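Local coordinates for uncharacterized protein Rv2277c (Mycobacterium tuberculosis, PDB 5VUG), which is of unknown function but carries a glycerophosphodiester phosphodiesterase domain of the TIM-barrel type, so it probably hydrolyses phosphoric diesters, at residues T108-I113 / A139-R144; L44-S49 / Q132-A137. One frame throughout, in Å; residues are numbered along the deposited sequence. Where two conformers were deposited one is given.

Interaction 1: residues T108-I113 / A139-R144; sequences TLEQAI and AQVLTR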
loop_
_atom_site.group_PDB
_atom_site.type_symbol
_atom_site.label_atom_id
_atom_site.label_comp_id
_atom_site.label_asym_id
_atom_site.label_seq_id
_atom_site.Cartn_x
_atom_site.Cartn_y
_atom_site.Cartn_z
ATOM N N THR A 108 4.202 32.545 -22.214
ATOM C CA THR A 108 4.753 31.405 -22.923
ATOM C C THR A 108 5.879 30.793 -22.093
ATOM O O THR A 108 6.466 31.446 -21.219
ATOM C CB THR A 108 5.328 31.820 -24.282
ATOM O OG1 THR A 108 6.414 32.750 -24.097
ATOM C CG2 THR A 108 4.253 32.430 -25.178
ATOM N N LEU A 109 6.176 29.517 -22.371
ATOM C CA LEU A 109 7.341 28.893 -21.752
ATOM C C LEU A 109 8.600 29.686 -22.071
ATOM O O LEU A 109 9.467 29.871 -21.208
ATOM C CB LEU A 109 7.477 27.446 -22.222
ATOM C CG LEU A 109 8.750 26.715 -21.768
ATOM C CD1 LEU A 109 8.816 26.579 -20.250
ATOM C CD2 LEU A 109 8.808 25.348 -22.435
ATOM N N GLU A 110 8.700 30.184 -23.306
ATOM C CA GLU A 110 9.870 30.956 -23.716
ATOM C C GLU A 110 10.018 32.224 -22.876
ATOM O O GLU A 110 11.127 32.559 -22.430
ATOM C CB GLU A 110 9.771 31.262 -25.216
ATOM C CG GLU A 110 10.982 31.942 -25.815
ATOM C CD GLU A 110 11.190 31.613 -27.296
ATOM O OE1 GLU A 110 12.166 32.127 -27.873
ATOM O OE2 GLU A 110 10.401 30.833 -27.882
ATOM N N GLN A 111 8.909 32.933 -22.629
ATOM C CA GLN A 111 8.956 34.101 -21.751
ATOM C C GLN A 111 9.377 33.712 -20.343
ATOM O O GLN A 111 10.147 34.430 -19.696
ATOM C CB GLN A 111 7.585 34.780 -21.686
ATOM C CG GLN A 111 7.230 35.660 -22.871
ATOM C CD GLN A 111 5.781 36.118 -22.852
ATOM O OE1 GLN A 111 4.870 35.346 -22.548
ATOM N NE2 GLN A 111 5.560 37.387 -23.182
ATOM N N ALA A 112 8.833 32.603 -19.834
ATOM C CA ALA A 112 9.178 32.137 -18.495
ATOM C C ALA A 112 10.663 31.826 -18.379
ATOM O O ALA A 112 11.307 32.194 -17.387
ATOM C CB ALA A 112 8.361 30.889 -18.172
ATOM N N ILE A 113 11.222 31.139 -19.380
ATOM C CA ILE A 113 12.655 30.846 -19.389
ATOM C C ILE A 113 13.457 32.137 -19.309
ATOM O O ILE A 113 14.409 32.251 -18.528
ATOM C CB ILE A 113 13.021 30.016 -20.634
ATOM C CG1 ILE A 113 12.405 28.625 -20.530
ATOM C CG2 ILE A 113 14.538 29.933 -20.824
ATOM C CD1 ILE A 113 12.399 27.859 -21.813
ATOM N N ALA A 139 10.400 20.449 -26.470
ATOM C CA ALA A 139 11.766 20.166 -26.895
ATOM C C ALA A 139 12.289 21.253 -27.825
ATOM O O ALA A 139 13.439 21.688 -27.696
ATOM C CB ALA A 139 11.842 18.789 -27.563
ATOM N N GLN A 140 11.453 21.719 -28.756
ATOM C CA GLN A 140 11.897 22.732 -29.708
ATOM C C GLN A 140 12.223 24.051 -29.019
ATOM O O GLN A 140 13.236 24.684 -29.344
ATOM C CB GLN A 140 10.856 22.910 -30.806
ATOM C CG GLN A 140 10.799 21.721 -31.751
ATOM C CD GLN A 140 9.659 21.827 -32.737
ATOM O OE1 GLN A 140 9.568 22.798 -33.497
ATOM N NE2 GLN A 140 8.771 20.838 -32.721
ATOM N N VAL A 141 11.386 24.479 -28.065
ATOM C CA VAL A 141 11.695 25.691 -27.301
ATOM C C VAL A 141 12.992 25.515 -26.524
ATOM O O VAL A 141 13.857 26.396 -26.519
ATOM C CB VAL A 141 10.537 26.073 -26.361
ATOM C CG1 VAL A 141 10.992 27.185 -25.400
ATOM C CG2 VAL A 141 9.323 26.528 -27.147
ATOM N N LEU A 142 13.137 24.386 -25.830
ATOM C CA LEU A 142 14.342 24.185 -25.028
ATOM C C LEU A 142 15.591 24.173 -25.897
ATOM O O LEU A 142 16.639 24.684 -25.485
ATOM C CB LEU A 142 14.231 22.898 -24.221
ATOM C CG LEU A 142 13.180 22.963 -23.114
ATOM C CD1 LEU A 142 13.074 21.616 -22.424
ATOM C CD2 LEU A 142 13.496 24.077 -22.104
ATOM N N THR A 143 15.495 23.592 -27.103
ATOM C CA THR A 143 16.628 23.558 -28.022
ATOM C C THR A 143 16.986 24.957 -28.503
ATOM O O THR A 143 18.157 25.360 -28.468
ATOM C CB THR A 143 16.293 22.679 -29.236
ATOM O OG1 THR A 143 16.173 21.311 -28.834
ATOM C CG2 THR A 143 17.383 22.795 -30.294
ATOM N N ARG A 144 15.985 25.704 -28.973
ATOM C CA ARG A 144 16.243 27.006 -29.575
ATOM C C ARG A 144 16.699 28.031 -28.546
ATOM O O ARG A 144 17.536 28.889 -28.859
ATOM C CB ARG A 144 15.003 27.486 -30.322
ATOM C CG ARG A 144 15.238 28.736 -31.143
ATOM C CD ARG A 144 14.063 29.012 -32.055
ATOM N NE ARG A 144 12.802 28.664 -31.408
ATOM C CZ ARG A 144 12.223 29.402 -30.469
ATOM N NH1 ARG A 144 12.799 30.530 -30.068
ATOM N NH2 ARG A 144 11.075 29.010 -29.929
#
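Two neighbouring helices on the outside of the TIM barrel, 109-114 and 134-145, pack side by side here. Their short segments run at 36° to each other, with axes 10.5 Å apart. Thr108 starts the first helix as its N-cap. Its OG1 accepts from Gln111 N, and Thr108 N donates in return to Gln111 OE1, which completes a capping box.

Val141 is the apolar centre of the contact. Its CG1, anti to the backbone N, reaches toward the first helix and touches Leu109 CD2 and Ile113 CD1. Ile113 CD1 lies 3.9 Å from Val141 CG1, the two side chains sliding past each other in opposite directions. Leu109 crosses Val141 obliquely. Deeper in, Ile113 CD1 also touches Leu142 CD2, at 3.9 Å, with the two chains about at right angles. Leu109 and Leu142 both continue onto Leu124 of strand 121-125, and Ile113 onto Leu122, so this layer lies between the helices and the barrel strands.

On the outer side Glu110 and Arg144 form a salt bridge. Glu110 reaches out with CG anti to its backbone N and an extended chain. Arg144 leaves its helix in the same way, then bends at chi3 (37°) to bring its guanidinium across. The grip is end-on: NH1 donates to Glu110 OE1 at 2.8 Å, and NH2 to Glu110 OE2, also at 2.8 Å. OE1 is met on its syn lone pair, whereas OE2 is met from above the carboxylate plane. This fits the 31° between the two planes.

Two nearly straight bonds, one to each oxygen, limit the rotation of both groups. Glu110 CB, 4.3 Å from Val141 CG1, links this outer charge pair to the buried apolar patch beside it. The pairing probably favours the ionised forms of both residues.

Interaction 2: residues L44-S49 / Q132-A137; sequences LTVQVS and QPLVSA
The end of strand 41-48 packs against the first turn of helix 134-145, an outer helix lying on a strand of the TIM barrel. Val46 comes first. Its side chain points toward the helix, and its CG1 is 4.3 Å from Leu134 CD1. Its carbonyl oxygen is closer, with Val46 O 3.7 Å from Leu134 CD2.

Gln47 turns its side chain the other way, where NE2 donates to the carbonyls of Tyr57 and Pro59. Its backbone still takes part: Leu134 CD1 rests 3.6 Å from Gln47 C. The tip of Leu134 therefore lies against the strand backbone as well as its side chains. Leu134 holds CG anti to its backbone N (chi1 174°), which carries both methyls over to the strand.

Val48 makes the broadest contact of the strand, sliding past Leu134 in the opposite direction. Its CB meets Leu134 CD1 at 3.8 Å. CG1 sits between its own backbone N and carbonyl carbon, the crowded position, and packs on Leu134 CA at 3.9 Å. CG2 goes on to Ala137 CB, 4.1 Å away. Pro133, the N-cap residue after a cis peptide bond, makes a loose touch with its CG, 4.5 Å from Val48 CG1. No hydrogen bond crosses the contact, and Leu134 N is buried without a partner in the model.

The strand lies between strand 54-56, antiparallel to it, and strand 121-125, parallel to it. Val46 also packs on Pro54, Leu56 and Leu124, and Ala137 on Pro54. The start of helix 134-145 thus closes over the end of strand 41-48 beside strand 54-56.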
loop_
_atom_site.group_PDB
_atom_site.type_symbol
_atom_site.label_atom_id
_atom_site.label_comp_id
_atom_site.label_asym_id
_atom_site.label_seq_id
_atom_site.Cartn_x
_atom_site.Cartn_y
_atom_site.Cartn_z
ATOM N N LEU A 44 7.429 24.656 -13.076
ATOM C CA LEU A 44 6.436 25.314 -13.916
ATOM C C LEU A 44 5.597 24.258 -14.621
ATOM O O LEU A 44 6.126 23.220 -15.040
ATOM C CB LEU A 44 7.142 26.180 -14.969
ATOM C CG LEU A 44 8.118 27.245 -14.446
ATOM C CD1 LEU A 44 8.899 27.876 -15.585
ATOM C CD2 LEU A 44 7.374 28.308 -13.613
ATOM N N THR A 45 4.296 24.515 -14.782
ATOM C CA THR A 45 3.408 23.556 -15.436
ATOM C C THR A 45 3.180 24.008 -16.872
ATOM O O THR A 45 2.815 25.164 -17.100
ATOM C CB THR A 45 2.050 23.455 -14.733
ATOM O OG1 THR A 45 2.206 23.614 -13.320
ATOM C CG2 THR A 45 1.429 22.101 -15.037
ATOM N N VAL A 46 3.374 23.102 -17.833
ATOM C CA VAL A 46 3.435 23.465 -19.249
ATOM C C VAL A 46 2.331 22.750 -20.029
ATOM O O VAL A 46 2.131 21.537 -19.877
ATOM C CB VAL A 46 4.819 23.165 -19.853
ATOM C CG1 VAL A 46 4.933 23.796 -21.236
ATOM C CG2 VAL A 46 5.929 23.670 -18.918
ATOM N N GLN A 47 1.609 23.513 -20.850
ATOM C CA GLN A 47 0.648 23.003 -21.829
ATOM C C GLN A 47 0.947 23.682 -23.163
ATOM O O GLN A 47 1.847 24.518 -23.257
ATOM C CB GLN A 47 -0.806 23.180 -21.349
ATOM C CG GLN A 47 -1.096 22.415 -20.047
ATOM C CD GLN A 47 -2.572 22.396 -19.695
ATOM O OE1 GLN A 47 -3.399 21.948 -20.493
ATOM N NE2 GLN A 47 -2.912 22.874 -18.502
ATOM N N VAL A 48 0.240 23.307 -24.224
ATOM C CA VAL A 48 0.536 23.838 -25.550
ATOM C C VAL A 48 -0.716 24.447 -26.181
ATOM O O VAL A 48 -1.821 23.893 -26.083
ATOM C CB VAL A 48 1.223 22.792 -26.466
ATOM C CG1 VAL A 48 0.309 21.585 -26.754
ATOM C CG2 VAL A 48 1.700 23.435 -27.758
ATOM N N SER A 49 -0.543 25.604 -26.812
ATOM C CA SER A 49 -1.629 26.277 -27.508
ATOM C C SER A 49 -2.066 25.477 -28.740
ATOM O O SER A 49 -1.375 24.559 -29.206
ATOM C CB SER A 49 -1.164 27.656 -27.968
ATOM O OG SER A 49 -0.221 27.535 -29.026
ATOM N N GLN A 132 1.731 14.195 -27.440
ATOM C CA GLN A 132 2.021 14.921 -28.671
ATOM C C GLN A 132 0.857 15.852 -29.006
ATOM O O GLN A 132 -0.303 15.462 -28.876
ATOM C CB GLN A 132 2.270 13.935 -29.823
ATOM C CG GLN A 132 1.075 13.043 -30.190
ATOM C CD GLN A 132 0.719 12.040 -29.105
ATOM O OE1 GLN A 132 1.454 11.086 -28.862
ATOM N NE2 GLN A 132 -0.407 12.266 -28.435
ATOM N N PRO A 133 1.159 17.082 -29.458
ATOM C CA PRO A 133 2.489 17.636 -29.755
ATOM C C PRO A 133 3.207 18.388 -28.632
ATOM O O PRO A 133 4.240 19.013 -28.924
ATOM C CB PRO A 133 2.181 18.620 -30.883
ATOM C CG PRO A 133 0.848 19.168 -30.497
ATOM C CD PRO A 133 0.088 17.989 -29.919
ATOM N N LEU A 134 2.686 18.338 -27.404
ATOM C CA LEU A 134 3.299 19.072 -26.294
ATOM C C LEU A 134 4.788 18.753 -26.144
ATOM O O LEU A 134 5.614 19.660 -26.017
ATOM C CB LEU A 134 2.552 18.782 -24.983
ATOM C CG LEU A 134 3.163 19.379 -23.713
ATOM C CD1 LEU A 134 3.159 20.897 -23.801
ATOM C CD2 LEU A 134 2.418 18.912 -22.449
ATOM N N VAL A 135 5.150 17.466 -26.152
ATOM C CA VAL A 135 6.535 17.083 -25.869
ATOM C C VAL A 135 7.476 17.637 -26.936
ATOM O O VAL A 135 8.521 18.223 -26.622
ATOM C CB VAL A 135 6.657 15.558 -25.692
ATOM C CG1 VAL A 135 8.106 15.113 -25.739
ATOM C CG2 VAL A 135 6.016 15.115 -24.358
ATOM N N SER A 136 7.110 17.483 -28.213
ATOM C CA SER A 136 7.933 18.033 -29.290
ATOM C C SER A 136 8.013 19.557 -29.217
ATOM O O SER A 136 9.087 20.145 -29.420
ATOM C CB SER A 136 7.378 17.599 -30.649
ATOM O OG SER A 136 8.163 18.138 -31.707
ATOM N N ALA A 137 6.882 20.215 -28.960
ATOM C CA ALA A 137 6.882 21.671 -28.879
ATOM C C ALA A 137 7.782 22.155 -27.750
ATOM O O ALA A 137 8.517 23.143 -27.907
ATOM C CB ALA A 137 5.449 22.187 -28.710
#

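In the fold
From the N terminus, strand 41-48 comes first, then strand 54-56, helix 109-114, strand 121-125 and helix 134-145. Interaction 2 closes the longer loop, with 82 residues between its segments. Interaction 1 closes a shorter one of 25 residues, which includes strand 121-125. The two cross rather than nest, because 108-113 lies between the segments of interaction 2. Both end on helix 134-145, whose start meets a barrel strand and whose later turns meet helix 109-114. Their centres are 10 Å apart, and they touch directly where Ala112 CB lies 4.0 Å from Leu44 CD1. Together they tie two outer helices to one side of the barrel.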